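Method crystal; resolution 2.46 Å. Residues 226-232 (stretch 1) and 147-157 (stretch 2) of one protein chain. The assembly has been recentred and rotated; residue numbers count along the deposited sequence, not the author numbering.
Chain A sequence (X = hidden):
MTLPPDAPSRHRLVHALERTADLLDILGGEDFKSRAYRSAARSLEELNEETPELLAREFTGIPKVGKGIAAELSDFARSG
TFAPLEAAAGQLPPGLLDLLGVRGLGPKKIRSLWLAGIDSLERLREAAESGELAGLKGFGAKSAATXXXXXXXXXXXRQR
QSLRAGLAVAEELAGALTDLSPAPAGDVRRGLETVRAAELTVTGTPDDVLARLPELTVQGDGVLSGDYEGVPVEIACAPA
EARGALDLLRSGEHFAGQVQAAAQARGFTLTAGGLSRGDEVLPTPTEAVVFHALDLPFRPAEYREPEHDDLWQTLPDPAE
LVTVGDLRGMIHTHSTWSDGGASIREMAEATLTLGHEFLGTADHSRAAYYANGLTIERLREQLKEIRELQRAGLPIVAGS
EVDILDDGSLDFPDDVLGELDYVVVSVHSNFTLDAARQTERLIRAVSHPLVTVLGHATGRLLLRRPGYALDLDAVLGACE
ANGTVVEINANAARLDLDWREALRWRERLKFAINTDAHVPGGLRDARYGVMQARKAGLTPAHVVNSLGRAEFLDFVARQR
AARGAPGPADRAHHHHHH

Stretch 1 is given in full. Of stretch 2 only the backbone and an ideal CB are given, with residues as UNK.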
# COMPACT_ATOMS: atom_id res chain seq x y z
N GLY A 226 -23.37 12.03 -0.73
CA GLY A 226 -22.70 13.31 -0.80
C GLY A 226 -21.24 13.16 -1.17
O GLY A 226 -20.85 12.16 -1.78
N ASP A 227 -20.44 14.14 -0.81
CA ASP A 227 -19.03 14.17 -1.18
C ASP A 227 -18.26 14.86 -0.07
O ASP A 227 -18.45 16.06 0.17
CB ASP A 227 -18.87 14.96 -2.49
CG ASP A 227 -17.60 14.59 -3.24
OD1 ASP A 227 -17.52 13.45 -3.74
OD2 ASP A 227 -16.70 15.45 -3.36
N TYR A 228 -17.41 14.11 0.63
CA TYR A 228 -16.58 14.71 1.66
C TYR A 228 -15.13 14.87 1.21
O TYR A 228 -14.37 13.91 1.16
CB TYR A 228 -16.64 13.91 2.97
CG TYR A 228 -15.97 14.64 4.12
CD1 TYR A 228 -16.60 15.71 4.73
CD2 TYR A 228 -14.72 14.26 4.57
CE1 TYR A 228 -16.00 16.39 5.78
CE2 TYR A 228 -14.11 14.93 5.62
CZ TYR A 228 -14.75 15.99 6.22
OH TYR A 228 -14.15 16.66 7.26
N GLU A 229 -14.77 16.11 0.88
CA GLU A 229 -13.42 16.43 0.42
C GLU A 229 -12.97 15.54 -0.73
O GLU A 229 -11.87 14.98 -0.70
CB GLU A 229 -12.44 16.37 1.59
CG GLU A 229 -12.74 17.41 2.66
CD GLU A 229 -11.86 17.29 3.88
OE1 GLU A 229 -10.93 16.46 3.86
OE2 GLU A 229 -12.10 18.02 4.86
N GLY A 230 -13.83 15.41 -1.74
CA GLY A 230 -13.50 14.67 -2.94
C GLY A 230 -13.85 13.19 -2.87
O GLY A 230 -13.94 12.52 -3.90
N VAL A 231 -14.05 12.69 -1.66
CA VAL A 231 -14.37 11.28 -1.45
C VAL A 231 -15.88 11.07 -1.38
O VAL A 231 -16.53 11.56 -0.45
CB VAL A 231 -13.74 10.76 -0.15
CG1 VAL A 231 -14.02 9.28 0.02
CG2 VAL A 231 -12.24 11.03 -0.14
N PRO A 232 -16.44 10.35 -2.36
CA PRO A 232 -17.88 10.06 -2.39
C PRO A 232 -18.33 9.34 -1.11
O PRO A 232 -17.62 8.46 -0.62
CB PRO A 232 -18.03 9.14 -3.60
CG PRO A 232 -16.85 9.44 -4.46
CD PRO A 232 -15.74 9.76 -3.51
N UNK A 147 -3.70 23.81 -0.40
CA UNK A 147 -3.25 22.45 -0.64
C UNK A 147 -4.40 21.46 -0.47
O UNK A 147 -4.52 20.52 -1.25
CB UNK A 147 -2.10 22.10 0.30
N UNK A 148 -5.24 21.68 0.53
CA UNK A 148 -6.39 20.82 0.74
C UNK A 148 -7.34 20.89 -0.44
O UNK A 148 -7.92 19.89 -0.86
CB UNK A 148 -7.12 21.20 2.03
N UNK A 149 -7.51 22.09 -0.99
CA UNK A 149 -8.30 22.29 -2.19
C UNK A 149 -7.73 21.48 -3.35
O UNK A 149 -8.46 20.79 -4.06
CB UNK A 149 -8.36 23.78 -2.55
N UNK A 150 -6.41 21.55 -3.52
CA UNK A 150 -5.75 20.86 -4.62
C UNK A 150 -5.78 19.34 -4.48
O UNK A 150 -5.80 18.62 -5.48
CB UNK A 150 -4.30 21.33 -4.73
N UNK A 151 -5.79 18.85 -3.24
CA UNK A 151 -5.91 17.41 -3.00
C UNK A 151 -7.32 16.95 -3.32
O UNK A 151 -7.52 15.86 -3.86
CB UNK A 151 -5.55 17.06 -1.55
N UNK A 152 -8.31 17.79 -3.00
CA UNK A 152 -9.69 17.48 -3.35
C UNK A 152 -9.87 17.28 -4.85
O UNK A 152 -10.69 16.48 -5.29
CB UNK A 152 -10.62 18.59 -2.86
N UNK A 153 -9.08 18.01 -5.65
CA UNK A 153 -9.14 17.86 -7.10
C UNK A 153 -8.63 16.50 -7.54
O UNK A 153 -9.23 15.86 -8.40
CB UNK A 153 -8.33 18.97 -7.78
N UNK A 154 -7.51 16.06 -6.95
CA UNK A 154 -6.95 14.76 -7.29
C UNK A 154 -7.97 13.66 -7.02
O UNK A 154 -8.15 12.76 -7.84
CB UNK A 154 -5.66 14.50 -6.50
N UNK A 155 -8.63 13.75 -5.87
CA UNK A 155 -9.60 12.74 -5.46
C UNK A 155 -10.82 12.66 -6.38
O UNK A 155 -11.29 11.58 -6.70
CB UNK A 155 -10.06 13.03 -4.03
N UNK A 156 -11.32 13.82 -6.80
CA UNK A 156 -12.51 13.85 -7.64
C UNK A 156 -12.23 13.34 -9.06
O UNK A 156 -13.14 12.89 -9.75
CB UNK A 156 -13.07 15.27 -7.70
N UNK A 157 -10.97 13.41 -9.47
CA UNK A 157 -10.55 12.89 -10.76
C UNK A 157 -10.73 11.38 -10.83
O UNK A 157 -11.35 10.85 -11.75
CB UNK A 157 -9.09 13.26 -11.03

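Stretch 2 is a helix throughout, and it packs against a β-hairpin whose type I' turn runs from Tyr228 to Val231. The closest CA pair, 4.8 Å between Gly230 CA and the CA of position 152, places the turn directly on the helix; a CB on Gly230 would clash with the carbonyl O of position 152, so its absence permits this approach.

Positions 147, 149, 150, 151, 153, 154 and 157 have nothing of stretch 1 within 5.5 Å of their ideal CB, so the hairpin sets few limits beyond compatibility with a helix. They are Ile147, Glu149, Asn150, Val151, Phe153, Leu154 and Ala157, and none touches stretch 1.

At position 148 CA-to-CB points sideways and the CB itself meets nothing. A longer side chain could reach the Glu229 side chain, whose aliphatic part would suit an apolar group and whose carboxylate would suit a donor or a positive charge. The residue is Leu148, chi1 t and chi2 p; Leu148 CD1 lies 4.1 Å from Glu229 OE1, a van der Waals contact.

Position 152 also points sideways, with its ideal CB 4.4 Å from Glu229 O and 4.7 Å from Gly230 N. So near the turn backbone, a compact apolar residue such as alanine, valine or isoleucine seems suitable. It is Val152, chi1 t. Val152 CG2 packs 3.8 Å from Glu229 C and 4.0 Å from Glu229 CB, while Val152 CG1 lies 3.9 Å from Gly230 N, so both methyls meet the turn.

Position 155 points toward the hairpin, its ideal CB 3.9 Å from Gly230 O and 4.3 Å from Glu229 O. Beyond lies the apolar Val231 side chain. Leucine, methionine or an aromatic residue could use that surface, and a donor might answer the carbonyls. Phe155, chi1 m, brings CD1 to 4.0 Å from Val231 CG2. Glu229 O lies near the ring plane at its edge, 3.5 Å from Phe155 CD1.

At position 156 CA-to-CB is sideways, with the ideal CB 4.8 Å from Gly230 O, but a long side chain could run past Gly230 to the Asp227 carboxylate. Lysine, arginine or glutamine would answer that charge. The deposited residue is instead Glu156. Glu156 CG packs 3.5 Å from Gly230 CA, and Glu156 OE2 stops 3.1 Å from Asp227 OD2. These two acceptors are like charges unless one is protonated, which the coordinates leave open. Asp227 OD2 also accepts a weak hydrogen bond from Gly230 N (3.3 Å).

Stretch 2 147-157: ILENVVFLFEA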
# COMPACT_ATOMS: atom_id res chain seq x y z
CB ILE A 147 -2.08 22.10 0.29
CG1 ILE A 147 -0.83 22.88 -0.14
CG2 ILE A 147 -1.83 20.59 0.28
CD1 ILE A 147 0.29 22.85 0.87
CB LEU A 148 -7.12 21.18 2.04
CG LEU A 148 -8.37 20.33 2.33
CD1 LEU A 148 -8.02 18.86 2.32
CD2 LEU A 148 -9.01 20.71 3.65
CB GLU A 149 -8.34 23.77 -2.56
CG GLU A 149 -8.37 24.04 -4.06
CD GLU A 149 -7.78 25.40 -4.42
OE1 GLU A 149 -8.21 26.41 -3.82
OE2 GLU A 149 -6.90 25.45 -5.31
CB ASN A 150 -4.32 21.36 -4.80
CG ASN A 150 -4.26 22.76 -5.38
OD1 ASN A 150 -5.09 23.12 -6.22
ND2 ASN A 150 -3.29 23.55 -4.94
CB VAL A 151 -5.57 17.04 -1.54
CG1 VAL A 151 -5.77 15.55 -1.32
CG2 VAL A 151 -4.14 17.44 -1.20
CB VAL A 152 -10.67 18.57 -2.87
CG1 VAL A 152 -12.04 18.36 -3.48
CG2 VAL A 152 -10.76 18.57 -1.35
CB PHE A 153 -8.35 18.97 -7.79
CG PHE A 153 -9.12 20.24 -7.98
CD1 PHE A 153 -8.93 21.32 -7.13
CD2 PHE A 153 -10.03 20.37 -9.02
CE1 PHE A 153 -9.64 22.49 -7.31
CE2 PHE A 153 -10.74 21.54 -9.20
CZ PHE A 153 -10.54 22.60 -8.34
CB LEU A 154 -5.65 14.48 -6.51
CG LEU A 154 -4.33 15.00 -7.09
CD1 LEU A 154 -4.50 15.35 -8.56
CD2 LEU A 154 -3.82 16.21 -6.32
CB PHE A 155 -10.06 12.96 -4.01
CG PHE A 155 -9.07 12.49 -2.98
CD1 PHE A 155 -9.14 12.95 -1.68
CD2 PHE A 155 -8.07 11.60 -3.32
CE1 PHE A 155 -8.23 12.52 -0.73
CE2 PHE A 155 -7.15 11.16 -2.38
CZ PHE A 155 -7.24 11.62 -1.08
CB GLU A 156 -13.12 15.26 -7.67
CG GLU A 156 -13.59 15.71 -6.29
CD GLU A 156 -14.37 17.01 -6.33
OE1 GLU A 156 -14.02 17.90 -7.13
OE2 GLU A 156 -15.34 17.13 -5.55
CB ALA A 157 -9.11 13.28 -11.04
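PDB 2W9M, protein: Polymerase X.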